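Local coordinates for protein CurF (Lyngbya majuscula, PDB 5DP2) that probably forms the cyclopropane ring of curacin A as an NADP(H)-dependent enoyl reductase domain of a polyketide synthase, at residues Pro34-Val39 with Gly92-Gln97; Val46-Arg51 with Ile337-Pro342; Val186-Ser191 with Gln201-Val206; Arg252-Gly257 with Phe277-Ser282. One frame throughout, in Å; residues are numbered along the deposited sequence. Where two conformers were deposited one is given.

Interaction 1: residues Pro34-Val39 with Gly92-Gln97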
# COMPACT_ATOMS: atom_id res chain seq x y z
N PRO A 34 26.45 -4.09 -10.47
CA PRO A 34 25.43 -4.89 -11.13
C PRO A 34 26.07 -5.88 -12.12
O PRO A 34 26.97 -5.51 -12.88
CB PRO A 34 24.57 -3.84 -11.85
CG PRO A 34 25.45 -2.64 -12.01
CD PRO A 34 26.33 -2.66 -10.80
N LYS A 35 25.53 -7.10 -12.15
CA LYS A 35 25.84 -8.08 -13.18
C LYS A 35 25.19 -7.64 -14.49
O LYS A 35 24.47 -6.62 -14.54
CB LYS A 35 25.40 -9.47 -12.72
CG LYS A 35 26.18 -9.98 -11.53
CD LYS A 35 25.63 -11.29 -11.05
CE LYS A 35 26.37 -11.78 -9.83
NZ LYS A 35 26.22 -10.82 -8.69
N SER A 36 25.43 -8.42 -15.56
CA SER A 36 25.16 -7.92 -16.89
C SER A 36 23.71 -7.56 -17.17
O SER A 36 23.46 -6.73 -18.05
CB SER A 36 25.67 -8.89 -17.95
OG SER A 36 24.94 -10.09 -17.94
N THR A 37 22.77 -8.17 -16.48
CA THR A 37 21.34 -7.85 -16.67
C THR A 37 20.68 -7.23 -15.44
O THR A 37 19.46 -7.27 -15.31
CB THR A 37 20.52 -8.99 -17.25
OG1 THR A 37 20.51 -10.00 -16.28
CG2 THR A 37 21.09 -9.46 -18.58
N GLU A 38 21.48 -6.60 -14.58
CA GLU A 38 20.98 -5.92 -13.39
C GLU A 38 21.10 -4.41 -13.50
O GLU A 38 21.84 -3.90 -14.34
CB GLU A 38 21.76 -6.40 -12.16
CG GLU A 38 21.57 -7.87 -11.84
CD GLU A 38 22.38 -8.35 -10.65
OE1 GLU A 38 23.47 -7.81 -10.36
OE2 GLU A 38 21.93 -9.32 -10.03
N VAL A 39 20.38 -3.71 -12.61
CA VAL A 39 20.42 -2.26 -12.49
C VAL A 39 20.60 -1.91 -11.01
O VAL A 39 19.96 -2.52 -10.16
CB VAL A 39 19.08 -1.63 -12.99
CG1 VAL A 39 19.10 -0.13 -12.90
CG2 VAL A 39 18.78 -2.06 -14.43
N GLY A 92 24.02 -2.69 -15.49
CA GLY A 92 24.73 -3.86 -16.01
C GLY A 92 25.04 -3.68 -17.50
O GLY A 92 24.32 -3.00 -18.25
N SER A 93 26.11 -4.33 -17.92
CA SER A 93 26.67 -4.11 -19.24
C SER A 93 25.71 -4.39 -20.37
O SER A 93 25.84 -3.75 -21.43
CB SER A 93 27.90 -5.01 -19.41
OG SER A 93 27.57 -6.38 -19.36
N ASP A 94 24.81 -5.34 -20.19
CA ASP A 94 23.96 -5.81 -21.28
C ASP A 94 22.55 -5.20 -21.22
O ASP A 94 21.67 -5.59 -21.99
CB ASP A 94 23.89 -7.35 -21.32
CG ASP A 94 25.23 -8.06 -21.63
OD1 ASP A 94 26.33 -7.48 -21.48
OD2 ASP A 94 25.15 -9.26 -21.99
N VAL A 95 22.32 -4.24 -20.32
CA VAL A 95 21.00 -3.62 -20.16
C VAL A 95 20.91 -2.39 -21.02
O VAL A 95 21.78 -1.51 -20.96
CB VAL A 95 20.76 -3.22 -18.70
CG1 VAL A 95 19.48 -2.37 -18.56
CG2 VAL A 95 20.71 -4.44 -17.81
N SER A 96 19.82 -2.34 -21.78
CA SER A 96 19.46 -1.22 -22.65
C SER A 96 18.28 -0.37 -22.14
O SER A 96 18.14 0.78 -22.56
CB SER A 96 19.08 -1.75 -24.05
OG SER A 96 18.06 -2.75 -23.97
N GLN A 97 17.45 -0.94 -21.28
CA GLN A 97 16.16 -0.33 -20.89
C GLN A 97 16.31 0.93 -20.03
O GLN A 97 15.45 1.79 -20.02
CB GLN A 97 15.26 -1.36 -20.16
CG GLN A 97 13.88 -0.83 -19.81
CD GLN A 97 12.96 -1.87 -19.17
OE1 GLN A 97 13.28 -3.06 -19.13
NE2 GLN A 97 11.82 -1.41 -18.65
O HOH W 1 27.57 -5.70 -15.78
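G92 meets the 34-39 turn backbone to backbone, and here the packing is tightest: its CA lies 3.1 Å from K35 O in a CA-H...O contact, and its N donates to E38 O over 2.7 Å. A CB built on G92 would clash with K35 O, S36 C and E38 O, so the backbones can approach this closely only because the residue is glycine. A second bond runs from D94 N to S36 O (2.9 Å). V95 holds CG2 anti to its carbonyl carbon, beside the backbone N, and this methyl rests against T37 CA at 3.7 Å. The solvent side is lined instead by the partly exposed S36 and the exposed S93 and D94. S36 CB touches S93 OG at 3.4 Å and D94 CG at 3.8 Å, while S93 OG donates to D94 OD1 from above the carboxylate plane, and a water bridges P34 O to S93 N. What meets here is a pair of type I beta turns, K35-E38 and G92-V95, docked in two loops at the surface of the GroES-like domain.

Interaction 2: residues Val46-Arg51 with Ile337-Pro342. With NAP (NADP nicotinamide-adenine-dinucleotide phosphate), chain B.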
# COMPACT_ATOMS: atom_id res chain seq x y z
N VAL A 46 11.53 6.30 0.61
CA VAL A 46 10.95 4.98 0.80
C VAL A 46 9.95 5.10 1.94
O VAL A 46 10.30 5.57 3.02
CB VAL A 46 12.05 3.90 1.08
CG1 VAL A 46 13.13 4.35 2.06
CG2 VAL A 46 11.40 2.59 1.46
N PRO A 47 8.69 4.72 1.70
CA PRO A 47 7.70 4.86 2.75
C PRO A 47 7.63 3.64 3.64
O PRO A 47 8.08 2.54 3.27
CB PRO A 47 6.41 5.01 1.98
CG PRO A 47 6.63 4.11 0.79
CD PRO A 47 8.08 4.26 0.42
N VAL A 48 7.03 3.81 4.83
CA VAL A 48 6.70 2.70 5.70
C VAL A 48 5.30 2.17 5.34
O VAL A 48 4.38 2.96 5.14
CB VAL A 48 6.68 3.15 7.19
CG1 VAL A 48 6.49 1.94 8.11
CG2 VAL A 48 7.95 3.88 7.57
N ASN A 49 5.13 0.86 5.26
CA ASN A 49 3.82 0.26 5.05
C ASN A 49 3.36 -0.44 6.33
O ASN A 49 4.18 -0.92 7.12
CB ASN A 49 3.85 -0.71 3.86
CG ASN A 49 3.77 0.07 2.52
OD1 ASN A 49 2.69 0.33 1.97
ND2 ASN A 49 4.88 0.52 2.05
N PHE A 50 2.05 -0.53 6.56
CA PHE A 50 1.55 -1.09 7.79
C PHE A 50 2.01 -2.55 7.97
O PHE A 50 2.33 -2.96 9.10
CB PHE A 50 0.03 -0.99 7.85
CG PHE A 50 -0.55 -1.28 9.19
CD1 PHE A 50 -0.34 -0.38 10.25
CD2 PHE A 50 -1.27 -2.43 9.40
CE1 PHE A 50 -0.88 -0.64 11.51
CE2 PHE A 50 -1.84 -2.68 10.65
CZ PHE A 50 -1.63 -1.79 11.70
N ARG A 51 2.05 -3.35 6.89
CA ARG A 51 2.57 -4.73 6.97
C ARG A 51 3.91 -4.78 7.66
O ARG A 51 4.21 -5.73 8.39
CB ARG A 51 2.74 -5.35 5.53
CG ARG A 51 3.44 -6.73 5.47
CD ARG A 51 2.64 -7.86 6.05
NE ARG A 51 1.54 -8.23 5.18
CZ ARG A 51 1.58 -9.06 4.12
NH1 ARG A 51 2.71 -9.68 3.75
NH2 ARG A 51 0.46 -9.26 3.44
N ILE A 337 3.69 7.84 5.30
CA ILE A 337 4.88 8.23 6.03
C ILE A 337 6.07 7.87 5.15
O ILE A 337 6.22 6.71 4.75
CB ILE A 337 4.89 7.55 7.39
CG1 ILE A 337 3.63 7.99 8.16
CG2 ILE A 337 6.17 7.89 8.13
CD1 ILE A 337 3.24 6.99 9.22
N VAL A 338 6.85 8.90 4.80
CA VAL A 338 7.94 8.75 3.83
C VAL A 338 9.27 9.03 4.50
O VAL A 338 9.44 10.05 5.14
CB VAL A 338 7.74 9.70 2.62
CG1 VAL A 338 8.89 9.58 1.63
CG2 VAL A 338 6.41 9.42 1.92
N VAL A 339 10.23 8.10 4.31
CA VAL A 339 11.57 8.25 4.87
C VAL A 339 12.53 8.66 3.74
O VAL A 339 12.57 8.03 2.68
CB VAL A 339 12.02 6.94 5.54
CG1 VAL A 339 13.46 7.03 6.05
CG2 VAL A 339 11.06 6.60 6.68
N THR A 340 13.30 9.72 3.95
CA THR A 340 14.30 10.13 2.98
C THR A 340 15.64 9.51 3.30
O THR A 340 16.04 9.41 4.47
CB THR A 340 14.41 11.66 2.89
OG1 THR A 340 14.64 12.20 4.18
CG2 THR A 340 13.15 12.25 2.29
N MET A 341 16.37 9.16 2.26
CA MET A 341 17.72 8.65 2.48
C MET A 341 18.79 9.77 2.40
O MET A 341 18.55 10.79 1.75
CB MET A 341 17.96 7.50 1.53
CG MET A 341 17.04 6.33 1.80
SD MET A 341 17.32 5.53 3.41
CE MET A 341 18.80 4.59 3.03
N PRO A 342 19.95 9.62 3.09
CA PRO A 342 21.00 10.64 2.91
C PRO A 342 21.43 10.84 1.45
O PRO A 342 21.47 9.88 0.68
CB PRO A 342 22.18 10.07 3.68
CG PRO A 342 21.63 9.06 4.62
CD PRO A 342 20.36 8.56 4.03
PA NAP B . -2.67 2.61 6.81
O1A NAP B . -1.98 3.90 6.52
O2A NAP B . -4.04 2.38 6.28
O5B NAP B . -2.62 2.41 8.39
C5B NAP B . -3.47 1.45 9.04
C4B NAP B . -4.91 1.92 9.15
O4B NAP B . -5.61 1.01 9.96
C3B NAP B . -5.07 3.29 9.74
O3B NAP B . -5.63 4.14 8.75
C2B NAP B . -6.02 3.11 10.94
O2B NAP B . -7.10 3.99 11.06
C1B NAP B . -6.62 1.74 10.69
N9A NAP B . -6.88 0.95 11.89
C8A NAP B . -5.98 0.15 12.57
N7A NAP B . -6.57 -0.42 13.64
C5A NAP B . -7.84 -0.00 13.64
C6A NAP B . -8.97 -0.23 14.48
N6A NAP B . -8.87 -1.05 15.54
N1A NAP B . -10.12 0.37 14.17
C2A NAP B . -10.19 1.17 13.11
N3A NAP B . -9.20 1.46 12.25
C4A NAP B . -8.04 0.89 12.54
O3 NAP B . -1.74 1.38 6.33
PN NAP B . -1.51 0.80 4.85
O1N NAP B . -0.07 0.44 4.75
O2N NAP B . -2.09 1.72 3.82
O5D NAP B . -2.32 -0.53 4.92
C5D NAP B . -3.76 -0.47 5.04
C4D NAP B . -4.30 -1.85 5.49
O4D NAP B . -4.37 -2.67 4.35
C3D NAP B . -3.42 -2.60 6.48
O3D NAP B . -4.26 -3.45 7.27
C2D NAP B . -2.49 -3.39 5.59
O2D NAP B . -1.99 -4.54 6.27
C1D NAP B . -3.39 -3.73 4.43
N1N NAP B . -2.85 -3.82 3.06
C2N NAP B . -3.07 -4.94 2.34
C3N NAP B . -2.59 -5.09 1.04
C7N NAP B . -2.86 -6.34 0.28
O7N NAP B . -2.25 -6.46 -0.76
N7N NAP B . -3.76 -7.24 0.78
C4N NAP B . -1.87 -4.04 0.46
C5N NAP B . -1.66 -2.90 1.22
C6N NAP B . -2.16 -2.80 2.53
P2B NAP B . -6.99 5.50 11.57
O1X NAP B . -6.23 6.26 10.49
O2X NAP B . -8.42 5.91 11.69
O3X NAP B . -6.23 5.47 12.87
O HOH W 2 2.95 5.19 5.25
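V46 carries CG1 in the crowded position between its backbone N and carbonyl carbon (chi1 43°), which sets that methyl 3.8 Å from V339 O and near M341 CG. V339 has CG1 anti to its N (chi1 176°), leaving CG2 beside the N, where it packs on V48 CG2 at 4.2 Å. The backbones of V46 and V339 form an antiparallel hydrogen-bonded pair. V46 N donates to V339 O (2.9 Å), and V339 N to V46 O (2.8 Å). The next pair, P47 with V338, is non-hydrogen-bonded, a position where P47, lacking an N-H, gives up no cross-strand bond; its CA atoms are 4.0 Å apart and P47 CB leans on I337 O. This pairing joins the end of strand 39-48 in the GroES-like part to strand 336-340 near the C-terminus, within one mixed sheet, consistent with the substrate-binding domain of medium-chain dehydrogenases and reductases, to which the chain returns after the Rossmann domain. Helix 321-329 packs on V48 and I337. Beyond V48, whose O shares a water with I337 N, the chain turns into helix 50-57 at the cofactor. F50 N donates to NADP O1N at 3.0 Å, nearly straight at 170°, and one face of the F50 ring lies against C5B, 3.8 Å above the plane and offset toward the rim.

Interaction 3: residues Val186-Ser191 with Gln201-Val206. With NAP (NADP nicotinamide-adenine-dinucleotide phosphate), chain B.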
# COMPACT_ATOMS: atom_id res chain seq x y z
N VAL A 186 -18.64 8.14 -2.30
CA VAL A 186 -17.81 7.61 -1.22
C VAL A 186 -18.50 7.80 0.14
O VAL A 186 -18.92 8.90 0.50
CB VAL A 186 -16.42 8.29 -1.20
CG1 VAL A 186 -15.64 7.94 0.06
CG2 VAL A 186 -15.63 7.88 -2.44
N PHE A 187 -18.52 6.71 0.90
CA PHE A 187 -18.84 6.70 2.31
C PHE A 187 -17.54 6.29 3.00
O PHE A 187 -16.95 5.28 2.64
CB PHE A 187 -19.94 5.67 2.60
CG PHE A 187 -21.28 5.99 2.00
CD1 PHE A 187 -21.50 5.91 0.63
CD2 PHE A 187 -22.34 6.33 2.80
CE1 PHE A 187 -22.72 6.20 0.08
CE2 PHE A 187 -23.57 6.63 2.25
CZ PHE A 187 -23.77 6.56 0.88
N ALA A 188 -17.04 7.08 3.91
CA ALA A 188 -15.73 6.81 4.53
C ALA A 188 -15.86 6.57 6.00
O ALA A 188 -16.73 7.14 6.67
CB ALA A 188 -14.81 8.01 4.29
N THR A 189 -14.96 5.75 6.53
CA THR A 189 -14.81 5.64 7.99
C THR A 189 -13.38 5.97 8.38
O THR A 189 -12.42 5.69 7.65
CB THR A 189 -15.21 4.27 8.56
OG1 THR A 189 -14.19 3.31 8.23
CG2 THR A 189 -16.58 3.84 8.07
N THR A 190 -13.23 6.57 9.56
CA THR A 190 -11.92 6.88 10.13
C THR A 190 -12.13 7.11 11.64
O THR A 190 -13.25 7.16 12.14
CB THR A 190 -11.28 8.11 9.43
OG1 THR A 190 -9.96 8.28 9.90
CG2 THR A 190 -12.05 9.39 9.69
N SER A 191 -11.02 7.26 12.35
CA SER A 191 -11.11 7.46 13.79
C SER A 191 -11.70 8.84 14.10
O SER A 191 -11.57 9.78 13.29
CB SER A 191 -9.73 7.32 14.40
OG SER A 191 -9.21 6.01 14.22
N GLN A 201 -11.42 17.35 3.19
CA GLN A 201 -10.97 16.87 1.89
C GLN A 201 -12.12 16.75 0.89
O GLN A 201 -11.88 16.51 -0.29
CB GLN A 201 -10.30 15.50 2.01
CG GLN A 201 -8.98 15.51 2.77
CD GLN A 201 -8.33 14.14 2.69
OE1 GLN A 201 -8.99 13.16 2.75
NE2 GLN A 201 -7.04 14.09 2.53
N GLY A 202 -13.35 16.93 1.36
CA GLY A 202 -14.52 16.97 0.48
C GLY A 202 -15.43 15.75 0.56
O GLY A 202 -16.39 15.66 -0.23
N ILE A 203 -15.19 14.83 1.49
CA ILE A 203 -16.06 13.67 1.62
C ILE A 203 -17.29 14.06 2.44
O ILE A 203 -17.17 14.55 3.56
CB ILE A 203 -15.33 12.46 2.26
CG1 ILE A 203 -13.98 12.19 1.56
CG2 ILE A 203 -16.21 11.23 2.24
CD1 ILE A 203 -13.14 11.12 2.25
N LYS A 204 -18.47 13.85 1.88
CA LYS A 204 -19.73 14.20 2.52
C LYS A 204 -20.03 13.29 3.73
O LYS A 204 -20.35 13.76 4.84
CB LYS A 204 -20.84 14.09 1.45
CG LYS A 204 -22.24 14.52 1.88
CD LYS A 204 -23.20 14.60 0.68
CE LYS A 204 -23.84 13.27 0.36
NZ LYS A 204 -24.59 13.24 -0.93
N HIS A 205 -19.99 11.97 3.51
CA HIS A 205 -20.37 11.01 4.54
C HIS A 205 -19.13 10.38 5.17
O HIS A 205 -18.45 9.57 4.54
CB HIS A 205 -21.24 9.89 3.95
CG HIS A 205 -22.57 10.35 3.42
ND1 HIS A 205 -23.44 11.14 4.15
CD2 HIS A 205 -23.20 10.08 2.26
CE1 HIS A 205 -24.54 11.34 3.45
NE2 HIS A 205 -24.42 10.70 2.30
N VAL A 206 -18.84 10.76 6.41
CA VAL A 206 -17.67 10.29 7.14
C VAL A 206 -18.14 9.85 8.53
O VAL A 206 -18.81 10.61 9.23
CB VAL A 206 -16.57 11.35 7.27
CG1 VAL A 206 -15.33 10.72 7.90
CG2 VAL A 206 -16.22 11.99 5.93
PA NAP B . -2.67 2.61 6.81
O1A NAP B . -1.98 3.90 6.52
O2A NAP B . -4.04 2.38 6.28
O5B NAP B . -2.62 2.41 8.39
C5B NAP B . -3.47 1.45 9.04
C4B NAP B . -4.91 1.92 9.15
O4B NAP B . -5.61 1.01 9.96
C3B NAP B . -5.07 3.29 9.74
O3B NAP B . -5.63 4.14 8.75
C2B NAP B . -6.02 3.11 10.94
O2B NAP B . -7.10 3.99 11.06
C1B NAP B . -6.62 1.74 10.69
N9A NAP B . -6.88 0.95 11.89
C8A NAP B . -5.98 0.15 12.57
N7A NAP B . -6.57 -0.42 13.64
C5A NAP B . -7.84 -0.00 13.64
C6A NAP B . -8.97 -0.23 14.48
N6A NAP B . -8.87 -1.05 15.54
N1A NAP B . -10.12 0.37 14.17
C2A NAP B . -10.19 1.17 13.11
N3A NAP B . -9.20 1.46 12.25
C4A NAP B . -8.04 0.89 12.54
O3 NAP B . -1.74 1.38 6.33
PN NAP B . -1.51 0.80 4.85
O1N NAP B . -0.07 0.44 4.75
O2N NAP B . -2.09 1.72 3.82
O5D NAP B . -2.32 -0.53 4.92
C5D NAP B . -3.76 -0.47 5.04
C4D NAP B . -4.30 -1.85 5.49
O4D NAP B . -4.37 -2.67 4.35
C3D NAP B . -3.42 -2.60 6.48
O3D NAP B . -4.26 -3.45 7.27
C2D NAP B . -2.49 -3.39 5.59
O2D NAP B . -1.99 -4.54 6.27
C1D NAP B . -3.39 -3.73 4.43
N1N NAP B . -2.85 -3.82 3.06
C2N NAP B . -3.07 -4.94 2.34
C3N NAP B . -2.59 -5.09 1.04
C7N NAP B . -2.86 -6.34 0.28
O7N NAP B . -2.25 -6.46 -0.76
N7N NAP B . -3.76 -7.24 0.78
C4N NAP B . -1.87 -4.04 0.46
C5N NAP B . -1.66 -2.90 1.22
C6N NAP B . -2.16 -2.80 2.53
P2B NAP B . -6.99 5.50 11.57
O1X NAP B . -6.23 6.26 10.49
O2X NAP B . -8.42 5.91 11.69
O3X NAP B . -6.23 5.47 12.87
O HOH W 3 -19.73 11.33 0.61
O HOH W 4 -18.68 11.71 -0.51
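V186 touches I203 with CG1 against CG2 at 4.0 Å, the two side chains crossing at a slant. F187 points the same way as H205. Their planes are 22° apart but slid so that the rings barely overlap, with H205 CD2 over one F187 face and 3.5 Å from F187 CE2. A188 supplies the direct backbone link: its N donates to H205 O at 2.9 Å and 172°, while its O receives a CA-H...O contact from V206. T190 has OG1 anti to its backbone N (chi1 -173°), bonded to S168, which leaves CG2 between N and the carbonyl carbon, set on V206 CG1 at 4.0 Å. S191 ends the walk at the NADP 2'-phosphate, where both OG (2.7 Å) and N (3.0 Å) donate to O2X; R210 also bonds S191 OG. Strand 185-190, helix 195-200 and edge strand 205-208 form a beta-alpha-beta unit of the Rossmann-type sheet, with strand 161-164 on the other side of 185-190 and helices 195-200 and 170-181 packed against V186, T190, I203 and V206.

Interaction 4: residues Arg252-Gly257 with Phe277-Ser282. With NAP (NADP nicotinamide-adenine-dinucleotide phosphate), chain B.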
# COMPACT_ATOMS: atom_id res chain seq x y z
N ARG A 252 -20.14 -6.10 -3.85
CA ARG A 252 -18.78 -6.58 -4.00
C ARG A 252 -17.96 -6.20 -2.76
O ARG A 252 -17.85 -5.03 -2.41
CB ARG A 252 -18.14 -6.06 -5.28
CG ARG A 252 -18.88 -6.52 -6.55
CD ARG A 252 -19.88 -5.53 -7.11
NE ARG A 252 -19.21 -4.43 -7.79
CZ ARG A 252 -19.81 -3.30 -8.16
NH1 ARG A 252 -21.05 -3.03 -7.79
NH2 ARG A 252 -19.13 -2.42 -8.87
N TYR A 253 -17.38 -7.23 -2.13
CA TYR A 253 -16.63 -7.10 -0.88
C TYR A 253 -15.15 -7.30 -1.18
O TYR A 253 -14.74 -8.43 -1.43
CB TYR A 253 -17.18 -8.12 0.13
CG TYR A 253 -16.45 -8.31 1.41
CD1 TYR A 253 -15.55 -7.40 1.91
CD2 TYR A 253 -16.61 -9.52 2.11
CE1 TYR A 253 -14.79 -7.67 3.05
CE2 TYR A 253 -15.86 -9.81 3.24
CZ TYR A 253 -14.95 -8.89 3.70
OH TYR A 253 -14.15 -9.22 4.77
N ILE A 254 -14.41 -6.20 -1.16
CA ILE A 254 -12.96 -6.23 -1.36
C ILE A 254 -12.31 -6.29 0.02
O ILE A 254 -12.56 -5.43 0.87
CB ILE A 254 -12.46 -4.98 -2.09
CG1 ILE A 254 -13.21 -4.72 -3.41
CG2 ILE A 254 -10.97 -5.09 -2.31
CD1 ILE A 254 -13.04 -3.29 -3.85
N GLU A 255 -11.46 -7.31 0.23
CA GLU A 255 -10.79 -7.48 1.52
C GLU A 255 -9.28 -7.47 1.30
O GLU A 255 -8.74 -8.39 0.62
CB GLU A 255 -11.24 -8.76 2.22
CG GLU A 255 -10.62 -8.95 3.61
CD GLU A 255 -10.92 -7.78 4.55
OE1 GLU A 255 -12.11 -7.66 4.95
OE2 GLU A 255 -10.02 -6.99 4.86
N ILE A 256 -8.62 -6.47 1.87
CA ILE A 256 -7.16 -6.40 1.80
C ILE A 256 -6.52 -6.73 3.15
O ILE A 256 -5.29 -6.86 3.21
CB ILE A 256 -6.64 -5.07 1.23
CG1 ILE A 256 -6.86 -3.88 2.17
CG2 ILE A 256 -7.26 -4.82 -0.15
CD1 ILE A 256 -6.19 -2.59 1.72
N GLY A 257 -7.29 -6.86 4.22
CA GLY A 257 -6.69 -7.37 5.44
C GLY A 257 -6.31 -8.83 5.23
O GLY A 257 -6.93 -9.52 4.43
N PHE A 277 -13.76 -10.61 -2.89
CA PHE A 277 -12.48 -10.36 -3.51
C PHE A 277 -11.38 -10.12 -2.46
O PHE A 277 -10.93 -9.00 -2.26
CB PHE A 277 -12.55 -9.17 -4.46
CG PHE A 277 -13.48 -9.38 -5.61
CD1 PHE A 277 -13.15 -10.27 -6.61
CD2 PHE A 277 -14.67 -8.65 -5.73
CE1 PHE A 277 -13.98 -10.45 -7.71
CE2 PHE A 277 -15.50 -8.81 -6.82
CZ PHE A 277 -15.17 -9.73 -7.79
N PRO A 278 -10.89 -11.20 -1.82
CA PRO A 278 -9.69 -11.09 -1.01
C PRO A 278 -8.46 -11.18 -1.90
O PRO A 278 -8.45 -11.98 -2.87
CB PRO A 278 -9.78 -12.35 -0.12
CG PRO A 278 -10.46 -13.38 -0.98
CD PRO A 278 -11.44 -12.57 -1.84
N PHE A 279 -7.41 -10.42 -1.60
CA PHE A 279 -6.19 -10.56 -2.37
C PHE A 279 -5.02 -10.03 -1.58
O PHE A 279 -5.19 -9.26 -0.62
CB PHE A 279 -6.26 -9.86 -3.75
CG PHE A 279 -6.46 -8.36 -3.70
CD1 PHE A 279 -7.71 -7.80 -3.64
CD2 PHE A 279 -5.38 -7.49 -3.74
CE1 PHE A 279 -7.88 -6.42 -3.63
CE2 PHE A 279 -5.55 -6.12 -3.69
CZ PHE A 279 -6.81 -5.58 -3.65
N ASP A 280 -3.81 -10.41 -2.01
CA ASP A 280 -2.56 -9.96 -1.43
C ASP A 280 -1.65 -9.53 -2.57
O ASP A 280 -1.22 -10.36 -3.39
CB ASP A 280 -1.92 -11.05 -0.55
CG ASP A 280 -0.67 -10.55 0.18
OD1 ASP A 280 0.04 -9.71 -0.38
OD2 ASP A 280 -0.39 -11.01 1.32
N MET A 281 -1.40 -8.23 -2.65
CA MET A 281 -0.61 -7.70 -3.75
C MET A 281 0.80 -8.26 -3.82
O MET A 281 1.34 -8.45 -4.91
CB MET A 281 -0.54 -6.19 -3.69
CG MET A 281 -1.86 -5.51 -3.91
SD MET A 281 -2.54 -5.69 -5.59
CE MET A 281 -1.55 -4.48 -6.44
N SER A 282 1.41 -8.51 -2.65
CA SER A 282 2.73 -9.12 -2.67
C SER A 282 2.72 -10.48 -3.39
O SER A 282 3.61 -10.76 -4.21
CB SER A 282 3.32 -9.18 -1.26
OG SER A 282 2.61 -10.01 -0.40
PA NAP B . -2.67 2.61 6.81
O1A NAP B . -1.98 3.90 6.52
O2A NAP B . -4.04 2.38 6.28
O5B NAP B . -2.62 2.41 8.39
C5B NAP B . -3.47 1.45 9.04
C4B NAP B . -4.91 1.92 9.15
O4B NAP B . -5.61 1.01 9.96
C3B NAP B . -5.07 3.29 9.74
O3B NAP B . -5.63 4.14 8.75
C2B NAP B . -6.02 3.11 10.94
O2B NAP B . -7.10 3.99 11.06
C1B NAP B . -6.62 1.74 10.69
N9A NAP B . -6.88 0.95 11.89
C8A NAP B . -5.98 0.15 12.57
N7A NAP B . -6.57 -0.42 13.64
C5A NAP B . -7.84 -0.00 13.64
C6A NAP B . -8.97 -0.23 14.48
N6A NAP B . -8.87 -1.05 15.54
N1A NAP B . -10.12 0.37 14.17
C2A NAP B . -10.19 1.17 13.11
N3A NAP B . -9.20 1.46 12.25
C4A NAP B . -8.04 0.89 12.54
O3 NAP B . -1.74 1.38 6.33
PN NAP B . -1.51 0.80 4.85
O1N NAP B . -0.07 0.44 4.75
O2N NAP B . -2.09 1.72 3.82
O5D NAP B . -2.32 -0.53 4.92
C5D NAP B . -3.76 -0.47 5.04
C4D NAP B . -4.30 -1.85 5.49
O4D NAP B . -4.37 -2.67 4.35
C3D NAP B . -3.42 -2.60 6.48
O3D NAP B . -4.26 -3.45 7.27
C2D NAP B . -2.49 -3.39 5.59
O2D NAP B . -1.99 -4.54 6.27
C1D NAP B . -3.39 -3.73 4.43
N1N NAP B . -2.85 -3.82 3.06
C2N NAP B . -3.07 -4.94 2.34
C3N NAP B . -2.59 -5.09 1.04
C7N NAP B . -2.86 -6.34 0.28
O7N NAP B . -2.25 -6.46 -0.76
N7N NAP B . -3.76 -7.24 0.78
C4N NAP B . -1.87 -4.04 0.46
C5N NAP B . -1.66 -2.90 1.22
C6N NAP B . -2.16 -2.80 2.53
P2B NAP B . -6.99 5.50 11.57
O1X NAP B . -6.23 6.26 10.49
O2X NAP B . -8.42 5.91 11.69
O3X NAP B . -6.23 5.47 12.87
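F279 presents the edge of its ring to I254, whose CG2 sits near the ring plane 3.6 Å from CE1, while I256 CG2 reaches CZ at 3.6 Å and its side chain runs beside the ring. Y148 meets the F279 ring edge-to-face. Upstream, R252 CG comes to the F277 edge at CE2, 4.1 Å away. The backbones are parallel strands of the Rossmann-type sheet, 251-255 beside edge strand 275-278. F277 N donates to Y253 O (2.8 Å), E255 N to F277 O (3.1 Å), and F279 N to E255 O. Past the strand ends, both chains turn to the nicotinamide. Its N7N donates to I256 O, nearly straight at 172°, and to F279 O, and its O7N accepts from M281 N at 2.7 Å. Three backbone bonds thus hold the carboxamide. D280, the N-cap of helix 281-287, accepts at OD1 from S282 N in a weak capping bond and from S282 OG at 2.6 Å.

How the interactions relate
Interaction 1 is a surface contact between two turns, resting on backbone bonds and a glycine, about 35 Å from interaction 4 and about 47 Å from interaction 3 between centres. The other three are buried. Interactions 3 and 4 involve the two outermost strands of the same parallel sheet, 205-208 and 275-278, and hold NADP at its adenosine half and at its nicotinamide with different chemistry: hydroxyl and amide donors at the 2'-phosphate, backbone groups alone at the carboxamide. Interaction 2 lies in the mixed sheet that includes strand 39-48, which begins at V39 of interaction 1, and it reaches the cofactor diphosphate. It touches interaction 4 directly through the R51 NH2 to D280 OD2 salt bridge, 2.9 Å long.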